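Local structure of CG11900 (Drosophila melanogaster, 3NQW) at residues A[36-47]-A[118-129]. The protein hydrolyses the starvation alarmone ppGpp to GDP and diphosphate with the help of manganese, and takes part in the fly's response to starvation. Numbering follows the deposited sequence.
Sequences HVINVSTILSVE and LIKLADKLDNLR. With MN (manganese (II) ion), chain C.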
loop_
_atom_site.group_PDB
_atom_site.type_symbol
_atom_site.label_atom_id
_atom_site.label_comp_id
_atom_site.label_asym_id
_atom_site.label_seq_id
_atom_site.Cartn_x
_atom_site.Cartn_y
_atom_site.Cartn_z
ATOM N N HIS A 36 -1.328 3.003 7.545
ATOM C CA HIS A 36 -1.835 2.302 8.725
ATOM C C HIS A 36 -2.454 0.967 8.307
ATOM O O HIS A 36 -2.015 -0.093 8.755
ATOM C CB HIS A 36 -2.879 3.168 9.445
ATOM C CG HIS A 36 -3.560 2.500 10.605
ATOM N ND1 HIS A 36 -3.584 1.128 10.783
ATOM C CD2 HIS A 36 -4.330 3.009 11.597
ATOM C CE1 HIS A 36 -4.342 0.830 11.821
ATOM N NE2 HIS A 36 -4.809 1.956 12.334
ATOM N N VAL A 37 -3.465 1.006 7.441
ATOM C CA VAL A 37 -4.098 -0.244 7.049
ATOM C C VAL A 37 -3.049 -1.247 6.591
ATOM O O VAL A 37 -3.149 -2.424 6.930
ATOM C CB VAL A 37 -5.200 -0.036 5.983
ATOM C CG1 VAL A 37 -6.306 0.837 6.558
ATOM C CG2 VAL A 37 -4.615 0.604 4.732
ATOM N N ILE A 38 -2.035 -0.771 5.858
ATOM C CA ILE A 38 -0.922 -1.614 5.398
ATOM C C ILE A 38 -0.226 -2.222 6.612
ATOM O O ILE A 38 -0.050 -3.440 6.683
ATOM C CB ILE A 38 0.146 -0.817 4.592
ATOM C CG1 ILE A 38 -0.429 -0.318 3.278
ATOM C CG2 ILE A 38 1.353 -1.700 4.269
ATOM C CD1 ILE A 38 0.610 0.406 2.413
ATOM N N ASN A 39 0.168 -1.400 7.577
ATOM C CA ASN A 39 0.822 -1.974 8.743
ATOM C C ASN A 39 0.003 -3.125 9.343
ATOM O O ASN A 39 0.548 -4.200 9.612
ATOM C CB ASN A 39 1.099 -0.902 9.816
ATOM C CG ASN A 39 2.210 0.069 9.410
ATOM O OD1 ASN A 39 2.589 0.957 10.173
ATOM N ND2 ASN A 39 2.731 -0.100 8.203
ATOM N N VAL A 40 -1.299 -2.907 9.545
ATOM C CA VAL A 40 -2.167 -3.952 10.113
ATOM C C VAL A 40 -2.105 -5.254 9.279
ATOM O O VAL A 40 -2.003 -6.349 9.839
ATOM C CB VAL A 40 -3.663 -3.470 10.264
ATOM C CG1 VAL A 40 -4.569 -4.630 10.720
ATOM C CG2 VAL A 40 -3.732 -2.343 11.290
ATOM N N SER A 41 -2.137 -5.155 7.953
ATOM C CA SER A 41 -2.060 -6.367 7.162
ATOM C C SER A 41 -0.672 -6.980 7.344
ATOM O O SER A 41 -0.542 -8.162 7.664
ATOM C CB SER A 41 -2.326 -6.084 5.690
ATOM O OG SER A 41 -2.575 -7.300 4.989
ATOM N N THR A 42 0.369 -6.176 7.170
ATOM C CA THR A 42 1.731 -6.678 7.337
ATOM C C THR A 42 2.018 -7.240 8.746
ATOM O O THR A 42 2.760 -8.219 8.879
ATOM C CB THR A 42 2.765 -5.589 7.016
ATOM O OG1 THR A 42 2.338 -4.856 5.862
ATOM C CG2 THR A 42 4.121 -6.228 6.723
ATOM N N ILE A 43 1.455 -6.620 9.787
ATOM C CA ILE A 43 1.644 -7.096 11.166
ATOM C C ILE A 43 1.240 -8.568 11.250
ATOM O O ILE A 43 1.862 -9.344 11.968
ATOM C CB ILE A 43 0.749 -6.333 12.233
ATOM C CG1 ILE A 43 1.303 -4.948 12.574
ATOM C CG2 ILE A 43 0.681 -7.138 13.522
ATOM C CD1 ILE A 43 0.393 -4.164 13.504
ATOM N N LEU A 44 0.187 -8.942 10.529
ATOM C CA LEU A 44 -0.302 -10.314 10.567
ATOM C C LEU A 44 0.550 -11.213 9.735
ATOM O O LEU A 44 0.780 -12.368 10.083
ATOM C CB LEU A 44 -1.733 -10.392 10.050
ATOM C CG LEU A 44 -2.757 -9.508 10.775
ATOM C CD1 LEU A 44 -4.113 -9.694 10.122
ATOM C CD2 LEU A 44 -2.817 -9.871 12.254
ATOM N N SER A 45 1.020 -10.681 8.618
ATOM C CA SER A 45 1.840 -11.478 7.737
ATOM C C SER A 45 3.213 -11.784 8.319
ATOM O O SER A 45 3.555 -12.952 8.496
ATOM C CB SER A 45 1.983 -10.797 6.390
ATOM O OG SER A 45 2.338 -11.764 5.417
ATOM N N VAL A 46 3.990 -10.742 8.618
ATOM C CA VAL A 46 5.332 -10.916 9.170
ATOM C C VAL A 46 5.234 -11.525 10.559
ATOM O O VAL A 46 5.600 -12.684 10.784
ATOM C CB VAL A 46 6.087 -9.561 9.233
ATOM C CG1 VAL A 46 7.519 -9.754 9.750
ATOM C CG2 VAL A 46 6.097 -8.933 7.856
ATOM N N GLU A 47 4.723 -10.744 11.494
ATOM C CA GLU A 47 4.540 -11.205 12.856
ATOM C C GLU A 47 3.218 -11.934 12.762
ATOM O O GLU A 47 2.412 -11.625 11.885
ATOM C CB GLU A 47 4.442 -9.989 13.748
ATOM C CG GLU A 47 5.476 -8.980 13.348
ATOM C CD GLU A 47 5.162 -7.608 13.833
ATOM O OE1 GLU A 47 5.330 -7.378 15.052
ATOM O OE2 GLU A 47 4.739 -6.763 12.995
ATOM N N LEU A 118 -7.920 -11.520 15.150
ATOM C CA LEU A 118 -6.561 -11.285 14.646
ATOM C C LEU A 118 -6.393 -9.873 14.148
ATOM O O LEU A 118 -5.414 -9.216 14.486
ATOM C CB LEU A 118 -6.229 -12.238 13.507
ATOM C CG LEU A 118 -5.976 -13.693 13.879
ATOM C CD1 LEU A 118 -5.537 -14.418 12.633
ATOM C CD2 LEU A 118 -4.915 -13.787 14.951
ATOM N N ILE A 119 -7.341 -9.423 13.325
ATOM C CA ILE A 119 -7.311 -8.063 12.794
ATOM C C ILE A 119 -7.432 -7.069 13.948
ATOM O O ILE A 119 -6.641 -6.140 14.065
ATOM C CB ILE A 119 -8.480 -7.766 11.795
ATOM C CG1 ILE A 119 -8.332 -8.583 10.507
ATOM C CG2 ILE A 119 -8.498 -6.273 11.460
ATOM C CD1 ILE A 119 -9.321 -9.741 10.360
ATOM N N LYS A 120 -8.418 -7.270 14.808
ATOM C CA LYS A 120 -8.617 -6.362 15.912
ATOM C C LYS A 120 -7.382 -6.184 16.764
ATOM O O LYS A 120 -7.092 -5.073 17.199
ATOM C CB LYS A 120 -9.781 -6.840 16.758
ATOM C CG LYS A 120 -11.108 -6.765 16.050
ATOM C CD LYS A 120 -12.194 -7.041 17.055
ATOM C CE LYS A 120 -13.567 -6.837 16.501
ATOM N NZ LYS A 120 -14.426 -6.749 17.684
ATOM N N LEU A 121 -6.668 -7.279 17.007
ATOM C CA LEU A 121 -5.427 -7.256 17.798
ATOM C C LEU A 121 -4.341 -6.447 17.074
ATOM O O LEU A 121 -3.798 -5.496 17.630
ATOM C CB LEU A 121 -4.916 -8.688 18.044
ATOM C CG LEU A 121 -5.689 -9.575 19.027
ATOM C CD1 LEU A 121 -5.073 -10.965 19.066
ATOM C CD2 LEU A 121 -5.665 -8.948 20.403
ATOM N N ALA A 122 -4.034 -6.833 15.838
ATOM C CA ALA A 122 -3.035 -6.139 15.041
ATOM C C ALA A 122 -3.374 -4.652 14.908
ATOM O O ALA A 122 -2.493 -3.802 15.039
ATOM C CB ALA A 122 -2.921 -6.781 13.674
ATOM N N ASP A 123 -4.646 -4.348 14.655
ATOM C CA ASP A 123 -5.156 -2.972 14.518
ATOM C C ASP A 123 -4.732 -2.184 15.746
ATOM O O ASP A 123 -4.259 -1.049 15.658
ATOM C CB ASP A 123 -6.686 -3.019 14.435
ATOM C CG ASP A 123 -7.321 -1.693 14.023
ATOM O OD1 ASP A 123 -6.625 -0.697 13.743
ATOM O OD2 ASP A 123 -8.561 -1.660 13.975
ATOM N N LYS A 124 -4.911 -2.816 16.901
ATOM C CA LYS A 124 -4.526 -2.198 18.155
ATOM C C LYS A 124 -3.006 -2.079 18.224
ATOM O O LYS A 124 -2.481 -0.983 18.415
ATOM C CB LYS A 124 -5.039 -3.006 19.347
ATOM C CG LYS A 124 -6.561 -2.991 19.506
ATOM C CD LYS A 124 -7.119 -1.582 19.727
ATOM C CE LYS A 124 -8.636 -1.633 19.799
ATOM N NZ LYS A 124 -9.175 -2.320 18.574
ATOM N N LEU A 125 -2.296 -3.190 18.048
ATOM C CA LEU A 125 -0.839 -3.150 18.108
ATOM C C LEU A 125 -0.274 -1.978 17.317
ATOM O O LEU A 125 0.463 -1.159 17.866
ATOM C CB LEU A 125 -0.236 -4.455 17.588
ATOM C CG LEU A 125 1.290 -4.596 17.685
ATOM C CD1 LEU A 125 1.793 -4.265 19.077
ATOM C CD2 LEU A 125 1.661 -6.030 17.311
ATOM N N ASP A 126 -0.626 -1.890 16.037
ATOM C CA ASP A 126 -0.132 -0.806 15.201
ATOM C C ASP A 126 -0.410 0.567 15.816
ATOM O O ASP A 126 0.510 1.348 16.054
ATOM C CB ASP A 126 -0.742 -0.867 13.796
ATOM C CG ASP A 126 -0.270 0.278 12.913
ATOM O OD1 ASP A 126 0.948 0.363 12.631
ATOM O OD2 ASP A 126 -1.115 1.103 12.504
ATOM N N ASN A 127 -1.675 0.864 16.077
ATOM C CA ASN A 127 -2.021 2.153 16.655
ATOM C C ASN A 127 -1.203 2.445 17.898
ATOM O O ASN A 127 -0.604 3.509 18.010
ATOM C CB ASN A 127 -3.510 2.201 16.989
ATOM C CG ASN A 127 -4.379 2.268 15.758
ATOM O OD1 ASN A 127 -5.483 1.717 15.733
ATOM N ND2 ASN A 127 -3.894 2.955 14.724
ATOM N N LEU A 128 -1.170 1.497 18.828
ATOM C CA LEU A 128 -0.414 1.691 20.055
ATOM C C LEU A 128 1.023 2.067 19.761
ATOM O O LEU A 128 1.536 3.053 20.285
ATOM C CB LEU A 128 -0.445 0.432 20.909
ATOM C CG LEU A 128 -1.770 0.197 21.635
ATOM C CD1 LEU A 128 -1.597 -0.931 22.630
ATOM C CD2 LEU A 128 -2.198 1.465 22.358
ATOM N N ARG A 129 1.667 1.268 18.924
ATOM C CA ARG A 129 3.034 1.532 18.542
ATOM C C ARG A 129 3.205 2.989 18.157
ATOM O O ARG A 129 4.235 3.595 18.437
ATOM C CB ARG A 129 3.419 0.636 17.380
ATOM C CG ARG A 129 3.672 -0.784 17.814
ATOM C CD ARG A 129 3.820 -1.663 16.617
ATOM N NE ARG A 129 4.503 -2.902 16.929
ATOM C CZ ARG A 129 4.535 -3.942 16.109
ATOM N NH1 ARG A 129 3.910 -3.873 14.937
ATOM N NH2 ARG A 129 5.199 -5.034 16.453
HETATM MN MN MN C . -7.298 0.895 12.177
#
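Ala-122 is wedged between Ile-43 and Leu-44 where two helices of the all-helical HD domain cross. Its CB meets Ile-43 CG2 at 3.6 Å and touches Leu-44 CD2. The axes of 36-45 and 118-129 approach to 8.6 Å and their N-to-C directions are 119° apart. The packing is knobs-into-holes. Ile-43 sits among Ala-122, Leu-125, Asp-126 and Arg-129. Its CG1 lies beside the backbone N (chi1 -77°) with the chain extended, which carries CD1 to within 3.5 Å of Asp-126 CB. Val-40, three residues before Ile-43, fits among Ile-119, Ala-122, Asp-123 and Asp-126, with CG2 3.6 Å from Asp-123 CA. Leu-165 of helix 163-176 packs on Ile-43 and Leu-44.

Toward the start of 36-47 the contact becomes the metal site. Asp-123 OD1 binds manganese at 2.3 Å, and His-36 approaches it through NE2 at a longer 2.7 Å. Asp-63 is the third ligand. Asp-126 places OD2 over one face of the His-36 ring, toward its rim.

At the far end of 36-47, Glu-47 and Arg-129 form a salt bridge with nearly coplanar groups. Lys-168 also pairs with Glu-47 OE1. Arg-129 NH2 donates to the syn lone pair of Glu-47 OE1 at 2.7 Å, nearly straight at 168°.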